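Local atomic coordinates of chitinase A (Pteris ryukyuensis, PDB entry 4RL3), a protein that probably hydrolyses the beta-1,4 glycosidic bonds of chitin, this chain being the catalytic family 18 domain of a longer protein. Residues 6-11 with 248-253; 19-24 with 258-263; 30-35 with 51-56. All coordinates share one frame; numbering follows the deposited sequence.

In the fold
From the N terminus the chain enters the TIM barrel along strand 3-8, whose end provides the first half of contact 1. The loop between strands 3-8 and 27-36 supplies residues 19-24, and the latter strand then meets residues 51-56 in contact 3, closing a short hairpin-like loop. Most of the barrel intervenes before strand 244-248 and helix 250-254 return to residues 6-11, closing the ring. Residues 258-263, leading into the C-terminal helix, then reach back to 19-24. Contacts 1 and 2 therefore cross along the chain, and contact 3 is nested inside both. Ser253 of contact 1 hydrogen-bonds to Glu263 of contact 2, which also lies close to Glu6; the pairing of strands 3-8 and 27-36 joins contacts 1 and 3.

Contact 1 of 3, residues 6-11 with 248-253; sequences EYIGAL and FSADGS. With EDO (1,2-ethanediol), chain C.
Phe248 turns its ring edge toward one face of Tyr7, with the planes at 60° in an offset edge-to-face pair and Phe248 CD1 3.6 Å from Tyr7 CG. Over one face of Phe248 lies Ser249 CB, toward the rim, while Tyr7 CD1 is in its plane at the edge. Here the TIM barrel closes: the first strand, 3-8, and the last, 244-248, are parallel neighbours, and both segments run on beyond them at the same end. The peptide between Phe248 and Ser249 is cis, a non-proline cis bond also found here in family 18 relatives such as hevamine. At its other end Tyr7 OH bonds to Asp120, part of the family's DxxDxDxE signature, and to Asn181, so the hydroxyl is fixed while Phe248 covers the ring near CG.

Backbone pairing continues into the helix start, Ala250 N giving Tyr7 O a nearly straight bond of 2.8 Å. Ser249 is the N-cap, its OG accepting from Gly252 N. Asp251, with CG anti to its carbonyl carbon (chi1 -45°), swings its carboxylate over the turn at 9-11. Asp251 OD1 takes Gly9 N at 2.9 Å on its syn lone pair; Asp251 OD2 takes Leu11 N at 3.1 Å from above the carboxylate plane, 46° out of it. The two bonds fix the turn against the helix. Behind it, Ile8 CD1 packs on Ala250 CB, and Glu6 OE2 comes close to the helix start and to Glu263, a pair of carboxylates that may share a proton.

A 1,2-ethanediol, probably from the crystallisation liquor, bridges the segments: its O1 accepts from Ala10 N and donates to Asp251 OD1 at 2.8 Å, and its O2 pairs with Ser249 OG at 2.6 Å.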
ATOM      1  N   GLU A   6      -4.374   3.630   5.059  1.00  4.70           N
ATOM      2  CA  GLU A   6      -5.316   4.260   4.139  1.00  4.81           C
ATOM      3  C   GLU A   6      -4.557   4.756   2.908  1.00  4.66           C
ATOM      4  O   GLU A   6      -3.758   5.696   3.005  1.00  4.63           O
ATOM      5  CB  GLU A   6      -6.000   5.448   4.838  1.00  4.94           C
ATOM      6  CG  GLU A   6      -7.087   6.154   4.029  1.00  5.05           C
ATOM      7  CD  GLU A   6      -8.451   5.503   4.133  1.00  5.20           C
ATOM      8  OE1 GLU A   6      -8.574   4.420   4.736  1.00  5.10           O
ATOM      9  OE2 GLU A   6      -9.403   6.092   3.582  1.00  5.34           O
ATOM     10  N   TYR A   7      -4.808   4.145   1.751  1.00  4.53           N
ATOM     11  CA  TYR A   7      -4.301   4.700   0.491  1.00  4.53           C
ATOM     12  C   TYR A   7      -5.005   6.011   0.177  1.00  4.55           C
ATOM     13  O   TYR A   7      -6.207   6.163   0.456  1.00  4.63           O
ATOM     14  CB  TYR A   7      -4.483   3.726  -0.679  1.00  4.46           C
ATOM     15  CG  TYR A   7      -3.528   2.546  -0.683  1.00  4.36           C
ATOM     16  CD1 TYR A   7      -3.785   1.400   0.077  1.00  4.35           C
ATOM     17  CD2 TYR A   7      -2.372   2.569  -1.451  1.00  4.36           C
ATOM     18  CE1 TYR A   7      -2.922   0.327   0.066  1.00  4.29           C
ATOM     19  CE2 TYR A   7      -1.502   1.485  -1.472  1.00  4.25           C
ATOM     20  CZ  TYR A   7      -1.779   0.369  -0.706  1.00  4.28           C
ATOM     21  OH  TYR A   7      -0.929  -0.718  -0.697  1.00  4.22           O
ATOM     22  N   ILE A   8      -4.262   6.966  -0.384  1.00  4.63           N
ATOM     23  CA  ILE A   8      -4.824   8.269  -0.717  1.00  4.70           C
ATOM     24  C   ILE A   8      -4.056   8.987  -1.823  1.00  4.79           C
ATOM     25  O   ILE A   8      -2.826   8.971  -1.849  1.00  4.51           O
ATOM     26  CB  ILE A   8      -4.879   9.161   0.548  1.00  4.75           C
ATOM     27  CG1 ILE A   8      -5.524  10.529   0.258  1.00  4.81           C
ATOM     28  CG2 ILE A   8      -3.497   9.351   1.167  1.00  4.78           C
ATOM     29  CD1 ILE A   8      -5.943  11.261   1.502  1.00  4.86           C
ATOM     30  N   GLY A   9      -4.803   9.622  -2.727  1.00  4.96           N
ATOM     31  CA  GLY A   9      -4.256  10.648  -3.616  1.00  5.20           C
ATOM     32  C   GLY A   9      -4.232  10.409  -5.109  1.00  5.45           C
ATOM     33  O   GLY A   9      -3.908  11.325  -5.849  1.00  5.60           O
ATOM     34  N   ALA A  10      -4.585   9.205  -5.563  1.00  5.88           N
ATOM     35  CA  ALA A  10      -4.369   8.832  -6.960  1.00  6.16           C
ATOM     36  C   ALA A  10      -5.430   9.352  -7.916  1.00  6.52           C
ATOM     37  O   ALA A  10      -5.170   9.438  -9.114  1.00  6.72           O
ATOM     38  CB  ALA A  10      -4.256   7.325  -7.098  1.00  6.24           C
ATOM     39  N   LEU A  11      -6.618   9.675  -7.416  1.00  6.87           N
ATOM     40  CA  LEU A  11      -7.709  10.085  -8.316  1.00  7.20           C
ATOM     41  C   LEU A  11      -7.731  11.574  -8.635  1.00  7.56           C
ATOM     42  O   LEU A  11      -8.457  11.989  -9.549  1.00  8.13           O
ATOM     43  CB  LEU A  11      -9.076   9.677  -7.760  1.00  7.20           C
ATOM     44  CG  LEU A  11      -9.278   8.188  -7.480  1.00  7.34           C
ATOM     45  CD1 LEU A  11     -10.755   7.923  -7.227  1.00  7.39           C
ATOM     46  CD2 LEU A  11      -8.784   7.302  -8.614  1.00  7.55           C
ATOM     47  N   PHE A 248      -8.468   0.590   0.553  1.00  5.07           N
ATOM     48  CA  PHE A 248      -8.292   1.270  -0.717  1.00  5.29           C
ATOM     49  C   PHE A 248      -9.666   1.843  -1.077  1.00  5.20           C
ATOM     50  O   PHE A 248     -10.555   1.087  -1.478  1.00  5.16           O
ATOM     51  CB  PHE A 248      -7.808   0.259  -1.761  1.00  5.56           C
ATOM     52  CG  PHE A 248      -7.255   0.898  -2.990  1.00  6.00           C
ATOM     53  CD1 PHE A 248      -5.928   1.304  -3.026  1.00  6.14           C
ATOM     54  CD2 PHE A 248      -8.048   1.121  -4.091  1.00  6.36           C
ATOM     55  CE1 PHE A 248      -5.399   1.905  -4.139  1.00  6.33           C
ATOM     56  CE2 PHE A 248      -7.526   1.727  -5.219  1.00  6.44           C
ATOM     57  CZ  PHE A 248      -6.202   2.128  -5.238  1.00  6.35           C
ATOM     58  N   SER A 249      -9.911   3.144  -0.922  1.00  5.09           N
ATOM     59  CA  SER A 249      -8.936   4.199  -0.627  1.00  5.12           C
ATOM     60  C   SER A 249      -9.697   5.402  -0.092  1.00  5.05           C
ATOM     61  O   SER A 249     -10.925   5.465  -0.203  1.00  5.00           O
ATOM     62  CB  SER A 249      -8.252   4.639  -1.914  1.00  5.13           C
ATOM     63  OG  SER A 249      -9.205   5.102  -2.866  1.00  5.26           O
ATOM     64  N   ALA A 250      -8.978   6.387   0.424  1.00  5.10           N
ATOM     65  CA  ALA A 250      -9.615   7.633   0.859  1.00  5.08           C
ATOM     66  C   ALA A 250     -10.366   8.314  -0.293  1.00  5.25           C
ATOM     67  O   ALA A 250     -11.446   8.872  -0.083  1.00  5.21           O
ATOM     68  CB  ALA A 250      -8.577   8.581   1.440  1.00  5.05           C
ATOM     69  N   ASP A 251      -9.787   8.272  -1.491  1.00  5.34           N
ATOM     70  CA  ASP A 251     -10.410   8.896  -2.674  1.00  5.59           C
ATOM     71  C   ASP A 251     -11.751   8.217  -2.948  1.00  5.67           C
ATOM     72  O   ASP A 251     -12.742   8.883  -3.271  1.00  5.73           O
ATOM     73  CB  ASP A 251      -9.537   8.789  -3.945  1.00  5.70           C
ATOM     74  CG  ASP A 251      -8.062   9.111  -3.716  1.00  5.86           C
ATOM     75  OD1 ASP A 251      -7.452   8.520  -2.801  1.00  6.09           O
ATOM     76  OD2 ASP A 251      -7.493   9.921  -4.486  1.00  5.94           O
ATOM     77  N   GLY A 252     -11.756   6.887  -2.852  1.00  5.88           N
ATOM     78  CA  GLY A 252     -12.960   6.078  -3.074  1.00  5.92           C
ATOM     79  C   GLY A 252     -14.030   6.428  -2.058  1.00  6.11           C
ATOM     80  O   GLY A 252     -15.196   6.623  -2.399  1.00  6.36           O
ATOM     81  N   SER A 253     -13.617   6.529  -0.803  1.00  6.18           N
ATOM     82  CA  SER A 253     -14.542   6.856   0.268  1.00  6.34           C
ATOM     83  C   SER A 253     -15.108   8.259   0.088  1.00  6.65           C
ATOM     84  O   SER A 253     -16.308   8.486   0.259  1.00  6.36           O
ATOM     85  CB  SER A 253     -13.832   6.724   1.604  1.00  6.29           C
ATOM     86  OG  SER A 253     -13.484   5.380   1.810  1.00  6.21           O
TER
HETATM   87  C1  EDO C 401      -5.934   5.473  -4.680  1.00 10.32           C
HETATM   88  O1  EDO C 401      -5.649   6.772  -4.127  1.00  9.69           O
HETATM   89  C2  EDO C 401      -7.020   5.538  -5.757  1.00 10.33           C
HETATM   90  O2  EDO C 401      -8.292   5.842  -5.192  1.00 10.94           O

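Contact 2 of 3, residues 19-24 with 258-263; sequences DVPINS and AKFQYE
Phe260 and Pro21 carry this contact, which joins the loop between strands 3-8 and 27-36 to the start of the C-terminal helix, 261-271, of the TIM barrel. The Phe260 ring, its CG anti to its own carbonyl carbon (chi1 -65°), lies flat beneath the backbone of 19-20. Asp19 O sits 3.5 Å above the Phe260 ring plane, over its centre, and Val20 CA shares that face. Asp19 CB adds to the cover near CE2 and CZ, although its carboxylate leads away to Gln16 N. Val20 CG2 reaches Phe260 CE1 at 3.9 Å.

Pro21 crosses Phe260 at about a right angle and presses its ring against the root of that side chain, Pro21 CD lying 3.4 Å from Phe260 CB. Pro21 CD also touches Glu263 CB at 4.0 Å, so the proline lies against both the N-cap residue and the first turn. Glu263 starts toward the loop, then bends at chi2 (78°) and takes its carboxylate off to Ser253 OG.

The union is made by van der Waals packing here, and one turn farther along the helix Gln267 adds polar links to Pro21 O and Asn23 N. Phe260 is presented by a type II' turn from Ala258 to Gln261 that is braced by its last residue: Gln261 NE2 meets a lone pair of Ala258 O at 2.9 Å, with that oxygen close to the plane of the Gln261 amide.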
ATOM      1  N   ASP A  19      -9.750  14.795   5.765  1.00  6.15           N
ATOM      2  CA  ASP A  19     -11.065  14.179   5.566  1.00  6.21           C
ATOM      3  C   ASP A  19     -11.177  12.791   6.204  1.00  5.99           C
ATOM      4  O   ASP A  19     -12.285  12.281   6.385  1.00  6.06           O
ATOM      5  CB  ASP A  19     -11.374  14.042   4.075  1.00  6.46           C
ATOM      6  CG  ASP A  19     -11.517  15.375   3.377  1.00  6.71           C
ATOM      7  OD1 ASP A  19     -12.136  16.298   3.943  1.00  7.30           O
ATOM      8  OD2 ASP A  19     -11.033  15.501   2.258  1.00  6.78           O
ATOM      9  N   VAL A  20     -10.041  12.158   6.474  1.00  5.71           N
ATOM     10  CA  VAL A  20     -10.027  10.766   6.917  1.00  5.61           C
ATOM     11  C   VAL A  20     -10.061  10.656   8.435  1.00  5.54           C
ATOM     12  O   VAL A  20      -9.225  11.247   9.119  1.00  5.52           O
ATOM     13  CB  VAL A  20      -8.772  10.029   6.399  1.00  5.57           C
ATOM     14  CG1 VAL A  20      -8.830   8.551   6.763  1.00  5.56           C
ATOM     15  CG2 VAL A  20      -8.659  10.193   4.895  1.00  5.63           C
ATOM     16  N   PRO A  21     -11.011   9.871   8.973  1.00  5.50           N
ATOM     17  CA  PRO A  21     -11.087   9.684  10.422  1.00  5.62           C
ATOM     18  C   PRO A  21      -9.794   9.061  10.946  1.00  5.74           C
ATOM     19  O   PRO A  21      -9.314   8.082  10.375  1.00  5.71           O
ATOM     20  CB  PRO A  21     -12.285   8.729  10.601  1.00  5.69           C
ATOM     21  CG  PRO A  21     -13.045   8.800   9.334  1.00  5.66           C
ATOM     22  CD  PRO A  21     -12.056   9.114   8.258  1.00  5.61           C
ATOM     23  N   ILE A  22      -9.225   9.663  11.994  1.00  5.77           N
ATOM     24  CA  ILE A  22      -7.990   9.178  12.625  1.00  6.09           C
ATOM     25  C   ILE A  22      -8.269   8.865  14.102  1.00  6.50           C
ATOM     26  O   ILE A  22      -8.560   9.760  14.897  1.00  6.32           O
ATOM     27  CB  ILE A  22      -6.855  10.224  12.525  1.00  6.00           C
ATOM     28  CG1 ILE A  22      -6.500  10.510  11.057  1.00  5.98           C
ATOM     29  CG2 ILE A  22      -5.628   9.767  13.302  1.00  6.05           C
ATOM     30  CD1 ILE A  22      -5.769  11.816  10.833  1.00  5.95           C
ATOM     31  N   ASN A  23      -8.189   7.584  14.454  1.00  7.15           N
ATOM     32  CA  ASN A  23      -8.333   7.137  15.835  1.00  7.89           C
ATOM     33  C   ASN A  23      -6.960   7.181  16.494  1.00  8.54           C
ATOM     34  O   ASN A  23      -6.007   6.644  15.956  1.00  8.80           O
ATOM     35  CB  ASN A  23      -8.886   5.710  15.836  1.00  8.09           C
ATOM     36  CG  ASN A  23      -9.232   5.208  17.226  1.00  8.31           C
ATOM     37  OD1 ASN A  23      -8.393   5.208  18.126  1.00  8.76           O
ATOM     38  ND2 ASN A  23     -10.471   4.769  17.402  1.00  8.68           N
ATOM     39  N   SER A  24      -6.859   7.806  17.669  1.00  9.53           N
ATOM     40  CA  SER A  24      -5.560   7.969  18.331  1.00 10.38           C
ATOM     41  C   SER A  24      -4.923   6.663  18.833  1.00 10.41           C
ATOM     42  O   SER A  24      -3.720   6.628  19.160  1.00 11.14           O
ATOM     43  CB  SER A  24      -5.683   8.947  19.505  1.00 11.01           C
ATOM     44  OG  SER A  24      -6.442   8.402  20.568  1.00 11.84           O
ATOM     45  N   ALA A 258     -21.281   6.217   1.209  1.00  9.42           N
ATOM     46  CA  ALA A 258     -20.986   5.805   2.583  1.00  9.10           C
ATOM     47  C   ALA A 258     -19.953   6.704   3.256  1.00  8.81           C
ATOM     48  O   ALA A 258     -19.779   6.643   4.471  1.00  8.77           O
ATOM     49  CB  ALA A 258     -20.517   4.353   2.634  1.00  8.96           C
ATOM     50  N   LYS A 259     -19.274   7.533   2.474  1.00  8.56           N
ATOM     51  CA  LYS A 259     -18.213   8.395   2.981  1.00  8.53           C
ATOM     52  C   LYS A 259     -17.206   7.576   3.820  1.00  7.72           C
ATOM     53  O   LYS A 259     -16.777   6.510   3.350  1.00  7.30           O
ATOM     54  CB  LYS A 259     -18.796   9.650   3.650  1.00  9.33           C
ATOM     55  CG  LYS A 259     -19.507  10.572   2.650  1.00 10.28           C
ATOM     56  CD  LYS A 259     -18.515  11.206   1.679  1.00 11.37           C
ATOM     57  CE  LYS A 259     -19.085  12.374   0.885  1.00 12.77           C
ATOM     58  NZ  LYS A 259     -18.003  13.261   0.369  1.00 13.57           N
ATOM     59  N   PHE A 260     -16.825   8.030   5.013  1.00  7.07           N
ATOM     60  CA  PHE A 260     -15.715   7.413   5.741  1.00  6.67           C
ATOM     61  C   PHE A 260     -16.121   6.554   6.937  1.00  6.33           C
ATOM     62  O   PHE A 260     -15.310   6.304   7.824  1.00  6.04           O
ATOM     63  CB  PHE A 260     -14.715   8.484   6.185  1.00  6.70           C
ATOM     64  CG  PHE A 260     -14.031   9.185   5.044  1.00  6.76           C
ATOM     65  CD1 PHE A 260     -12.832   8.691   4.531  1.00  6.78           C
ATOM     66  CD2 PHE A 260     -14.567  10.333   4.488  1.00  6.80           C
ATOM     67  CE1 PHE A 260     -12.190   9.335   3.484  1.00  6.82           C
ATOM     68  CE2 PHE A 260     -13.926  10.973   3.434  1.00  6.90           C
ATOM     69  CZ  PHE A 260     -12.737  10.479   2.941  1.00  6.88           C
ATOM     70  N   GLN A 261     -17.361   6.082   6.958  1.00  6.06           N
ATOM     71  CA  GLN A 261     -17.827   5.320   8.109  1.00  6.19           C
ATOM     72  C   GLN A 261     -17.063   4.017   8.308  1.00  6.00           C
ATOM     73  O   GLN A 261     -16.868   3.586   9.442  1.00  5.90           O
ATOM     74  CB  GLN A 261     -19.335   5.062   8.054  1.00  6.43           C
ATOM     75  CG  GLN A 261     -19.816   4.113   6.968  1.00  6.69           C
ATOM     76  CD  GLN A 261     -21.320   4.192   6.798  1.00  6.99           C
ATOM     77  OE1 GLN A 261     -22.080   3.546   7.528  1.00  7.71           O
ATOM     78  NE2 GLN A 261     -21.758   5.002   5.848  1.00  7.01           N
ATOM     79  N   TYR A 262     -16.608   3.388   7.229  1.00  6.04           N
ATOM     80  CA  TYR A 262     -15.894   2.117   7.378  1.00  6.11           C
ATOM     81  C   TYR A 262     -14.439   2.289   7.844  1.00  6.04           C
ATOM     82  O   TYR A 262     -13.914   1.428   8.550  1.00  5.87           O
ATOM     83  CB  TYR A 262     -15.983   1.300   6.093  1.00  6.32           C
ATOM     84  CG  TYR A 262     -17.399   0.928   5.758  1.00  6.69           C
ATOM     85  CD1 TYR A 262     -18.157   0.162   6.639  1.00  7.01           C
ATOM     86  CD2 TYR A 262     -17.992   1.347   4.574  1.00  6.99           C
ATOM     87  CE1 TYR A 262     -19.461  -0.188   6.346  1.00  7.28           C
ATOM     88  CE2 TYR A 262     -19.301   0.995   4.272  1.00  7.30           C
ATOM     89  CZ  TYR A 262     -20.022   0.231   5.162  1.00  7.36           C
ATOM     90  OH  TYR A 262     -21.323  -0.113   4.857  1.00  8.42           O
ATOM     91  N   GLU A 263     -13.813   3.416   7.498  1.00  5.92           N
ATOM     92  CA  GLU A 263     -12.510   3.769   8.067  1.00  5.87           C
ATOM     93  C   GLU A 263     -12.614   3.817   9.586  1.00  5.89           C
ATOM     94  O   GLU A 263     -11.756   3.302  10.310  1.00  5.69           O
ATOM     95  CB  GLU A 263     -12.048   5.144   7.577  1.00  5.89           C
ATOM     96  CG  GLU A 263     -11.361   5.187   6.215  1.00  5.91           C
ATOM     97  CD  GLU A 263     -12.300   5.102   5.025  1.00  5.98           C
ATOM     98  OE1 GLU A 263     -11.794   5.177   3.886  1.00  6.02           O
ATOM     99  OE2 GLU A 263     -13.539   4.970   5.186  1.00  6.13           O
TER

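Contact 3 of 3, residues 30-35 with 51-56; sequences FILAFA and IYWQNS
Phe34 and Tyr52 form an antiparallel hydrogen-bonded pair, Tyr52 N donating to Phe34 O at 2.8 Å and Phe34 N returning a weak bond to Tyr52 O at 3.2 Å, with Ala35 and Ile51 the adjoining non-hydrogen-bonded pair. The chain thus folds back on the second strand of the TIM barrel, 27-36, near its C-terminal end. The peptide between Ala33 and Phe34 is cis, as at the corresponding place in hevamine of the same family, and Ala33 CB rests over the centre of the Phe34 ring.

Trp53 fills the angle between the segments. Its CG stands between its backbone N and carbonyl carbon (chi1 68°), which brings the indole over Leu32, its CB against Ala33 O. Leu32 straddles one face: CD2 makes a CH-pi contact 3.9 Å from the centroid of the five-membered ring, 13° off the normal, and CD1 lies over the six-membered ring toward its rim. On the opposite face Ile51 CG2 sits 3.5 Å above the plane, so the indole is clamped between two aliphatic branches. Tyr114 meets it edge-to-face, and Trp53 NE1 hydrogen-bonds to Leu58 O. An alanine in place of Trp53 would probably open a gap between Leu32 and Ile51 and leave Leu58 O without the indole N-H. At the indole's edge, Trp53 CE3 comes to 3.7 Å from Phe34 O, the oxygen that takes the Tyr52 N-H.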
ATOM      1  N   PHE A  30      -1.027   6.736   6.445  1.00  4.83           N
ATOM      2  CA  PHE A  30      -1.483   7.112   5.111  1.00  4.66           C
ATOM      3  C   PHE A  30      -0.478   6.557   4.100  1.00  4.51           C
ATOM      4  O   PHE A  30       0.723   6.529   4.363  1.00  4.66           O
ATOM      5  CB  PHE A  30      -1.560   8.629   4.938  1.00  4.57           C
ATOM      6  CG  PHE A  30      -2.681   9.284   5.685  1.00  4.55           C
ATOM      7  CD1 PHE A  30      -3.986   9.169   5.238  1.00  4.59           C
ATOM      8  CD2 PHE A  30      -2.430  10.055   6.813  1.00  4.60           C
ATOM      9  CE1 PHE A  30      -5.019   9.787   5.904  1.00  4.54           C
ATOM     10  CE2 PHE A  30      -3.470  10.675   7.489  1.00  4.55           C
ATOM     11  CZ  PHE A  30      -4.759  10.541   7.034  1.00  4.59           C
ATOM     12  N   ILE A  31      -0.978   6.141   2.941  1.00  4.41           N
ATOM     13  CA  ILE A  31      -0.120   5.714   1.841  1.00  4.35           C
ATOM     14  C   ILE A  31      -0.465   6.511   0.588  1.00  4.45           C
ATOM     15  O   ILE A  31      -1.494   6.279  -0.049  1.00  4.45           O
ATOM     16  CB  ILE A  31      -0.241   4.208   1.558  1.00  4.29           C
ATOM     17  CG1 ILE A  31      -0.081   3.393   2.839  1.00  4.26           C
ATOM     18  CG2 ILE A  31       0.822   3.793   0.536  1.00  4.29           C
ATOM     19  CD1 ILE A  31      -0.335   1.922   2.640  1.00  4.24           C
ATOM     20  N   LEU A  32       0.396   7.464   0.258  1.00  4.52           N
ATOM     21  CA  LEU A  32       0.253   8.259  -0.952  1.00  4.57           C
ATOM     22  C   LEU A  32       0.337   7.366  -2.173  1.00  4.64           C
ATOM     23  O   LEU A  32       1.275   6.572  -2.299  1.00  4.87           O
ATOM     24  CB  LEU A  32       1.348   9.339  -1.011  1.00  4.61           C
ATOM     25  CG  LEU A  32       1.165  10.471  -0.007  1.00  4.65           C
ATOM     26  CD1 LEU A  32       2.435  11.306   0.157  1.00  4.70           C
ATOM     27  CD2 LEU A  32      -0.020  11.336  -0.404  1.00  4.64           C
ATOM     28  N   ALA A  33      -0.630   7.517  -3.077  1.00  4.66           N
ATOM     29  CA  ALA A  33      -0.702   6.695  -4.279  1.00  4.65           C
ATOM     30  C   ALA A  33      -0.755   7.640  -5.486  1.00  4.75           C
ATOM     31  O   ALA A  33      -1.702   8.400  -5.577  1.00  4.78           O
ATOM     32  CB  ALA A  33      -1.941   5.809  -4.219  1.00  4.71           C
ATOM     33  N   PHE A  34       0.214   7.645  -6.408  1.00  4.76           N
ATOM     34  CA  PHE A  34       1.370   6.749  -6.510  1.00  4.80           C
ATOM     35  C   PHE A  34       2.605   7.538  -6.949  1.00  4.83           C
ATOM     36  O   PHE A  34       2.487   8.567  -7.634  1.00  4.93           O
ATOM     37  CB  PHE A  34       1.109   5.698  -7.593  1.00  4.82           C
ATOM     38  CG  PHE A  34       0.019   4.725  -7.257  1.00  4.79           C
ATOM     39  CD1 PHE A  34       0.281   3.655  -6.420  1.00  4.82           C
ATOM     40  CD2 PHE A  34      -1.266   4.874  -7.778  1.00  4.85           C
ATOM     41  CE1 PHE A  34      -0.708   2.756  -6.100  1.00  4.87           C
ATOM     42  CE2 PHE A  34      -2.264   3.967  -7.473  1.00  4.88           C
ATOM     43  CZ  PHE A  34      -1.984   2.908  -6.628  1.00  4.82           C
ATOM     44  N   ALA A  35       3.787   7.031  -6.601  1.00  4.84           N
ATOM     45  CA  ALA A  35       5.020   7.434  -7.273  1.00  4.87           C
ATOM     46  C   ALA A  35       5.249   6.415  -8.380  1.00  4.90           C
ATOM     47  O   ALA A  35       5.087   5.218  -8.164  1.00  4.74           O
ATOM     48  CB  ALA A  35       6.202   7.480  -6.310  1.00  4.92           C
ATOM     49  N   ILE A  51       5.959  11.999  -9.354  1.00  6.05           N
ATOM     50  CA  ILE A  51       4.794  12.104  -8.482  1.00  6.03           C
ATOM     51  C   ILE A  51       3.496  12.029  -9.268  1.00  6.09           C
ATOM     52  O   ILE A  51       3.236  12.885 -10.120  1.00  6.20           O
ATOM     53  CB  ILE A  51       4.845  13.426  -7.691  1.00  5.97           C
ATOM     54  CG1 ILE A  51       6.078  13.433  -6.776  1.00  6.00           C
ATOM     55  CG2 ILE A  51       3.563  13.630  -6.888  1.00  5.96           C
ATOM     56  CD1 ILE A  51       6.363  14.765  -6.123  1.00  6.06           C
ATOM     57  N   TYR A  52       2.675  11.032  -8.944  1.00  5.96           N
ATOM     58  CA  TYR A  52       1.349  10.877  -9.538  1.00  6.17           C
ATOM     59  C   TYR A  52       0.285  10.690  -8.460  1.00  5.92           C
ATOM     60  O   TYR A  52      -0.623   9.871  -8.590  1.00  5.66           O
ATOM     61  CB  TYR A  52       1.330   9.765 -10.581  1.00  6.51           C
ATOM     62  CG  TYR A  52       2.266  10.066 -11.734  1.00  6.97           C
ATOM     63  CD1 TYR A  52       1.916  10.981 -12.730  1.00  7.29           C
ATOM     64  CD2 TYR A  52       3.516   9.466 -11.809  1.00  7.18           C
ATOM     65  CE1 TYR A  52       2.782  11.264 -13.767  1.00  7.69           C
ATOM     66  CE2 TYR A  52       4.387   9.746 -12.841  1.00  7.50           C
ATOM     67  CZ  TYR A  52       4.013  10.644 -13.820  1.00  7.78           C
ATOM     68  OH  TYR A  52       4.885  10.917 -14.853  1.00  8.76           O
ATOM     69  N   TRP A  53       0.422  11.448  -7.380  1.00  5.74           N
ATOM     70  CA  TRP A  53      -0.731  11.764  -6.542  1.00  5.72           C
ATOM     71  C   TRP A  53      -0.998  13.253  -6.656  1.00  5.91           C
ATOM     72  O   TRP A  53      -0.200  14.001  -7.233  1.00  6.05           O
ATOM     73  CB  TRP A  53      -0.527  11.372  -5.075  1.00  5.65           C
ATOM     74  CG  TRP A  53       0.505  12.169  -4.329  1.00  5.58           C
ATOM     75  CD1 TRP A  53       0.312  13.316  -3.604  1.00  5.53           C
ATOM     76  CD2 TRP A  53       1.885  11.841  -4.190  1.00  5.56           C
ATOM     77  NE1 TRP A  53       1.499  13.726  -3.034  1.00  5.62           N
ATOM     78  CE2 TRP A  53       2.479  12.835  -3.379  1.00  5.56           C
ATOM     79  CE3 TRP A  53       2.682  10.792  -4.661  1.00  5.56           C
ATOM     80  CZ2 TRP A  53       3.831  12.816  -3.045  1.00  5.60           C
ATOM     81  CZ3 TRP A  53       4.023  10.784  -4.328  1.00  5.69           C
ATOM     82  CH2 TRP A  53       4.581  11.782  -3.530  1.00  5.76           C
ATOM     83  N   GLN A  54      -2.120  13.679  -6.081  1.00  6.03           N
ATOM     84  CA  GLN A  54      -2.529  15.078  -6.145  1.00  6.26           C
ATOM     85  C   GLN A  54      -1.707  15.925  -5.184  1.00  6.32           C
ATOM     86  O   GLN A  54      -2.196  16.346  -4.129  1.00  6.15           O
ATOM     87  CB  GLN A  54      -4.026  15.222  -5.863  1.00  6.47           C
ATOM     88  CG  GLN A  54      -4.562  16.582  -6.266  1.00  6.69           C
ATOM     89  CD  GLN A  54      -6.072  16.713  -6.146  1.00  6.82           C
ATOM     90  OE1 GLN A  54      -6.706  16.112  -5.275  1.00  7.03           O
ATOM     91  NE2 GLN A  54      -6.661  17.524  -7.020  1.00  7.10           N
ATOM     92  N   ASN A  55      -0.451  16.161  -5.560  1.00  6.45           N
ATOM     93  CA  ASN A  55       0.510  16.798  -4.659  1.00  6.74           C
ATOM     94  C   ASN A  55       0.345  18.308  -4.512  1.00  6.72           C
ATOM     95  O   ASN A  55       0.964  18.908  -3.624  1.00  6.98           O
ATOM     96  CB  ASN A  55       1.952  16.463  -5.052  1.00  7.02           C
ATOM     97  CG  ASN A  55       2.352  17.043  -6.402  1.00  7.39           C
ATOM     98  OD1 ASN A  55       1.591  16.989  -7.366  1.00  7.92           O
ATOM     99  ND2 ASN A  55       3.563  17.566  -6.478  1.00  7.85           N
ATOM    100  N   SER A  56      -0.477  18.929  -5.358  1.00  6.61           N
ATOM    101  CA  SER A  56      -0.858  20.324  -5.128  1.00  6.56           C
ATOM    102  C   SER A  56      -1.757  20.465  -3.895  1.00  6.26           C
ATOM    103  O   SER A  56      -1.834  21.549  -3.301  1.00  6.18           O
ATOM    104  CB  SER A  56      -1.560  20.908  -6.345  1.00  6.69           C
ATOM    105  OG  SER A  56      -2.802  20.285  -6.581  1.00  7.05           O
TER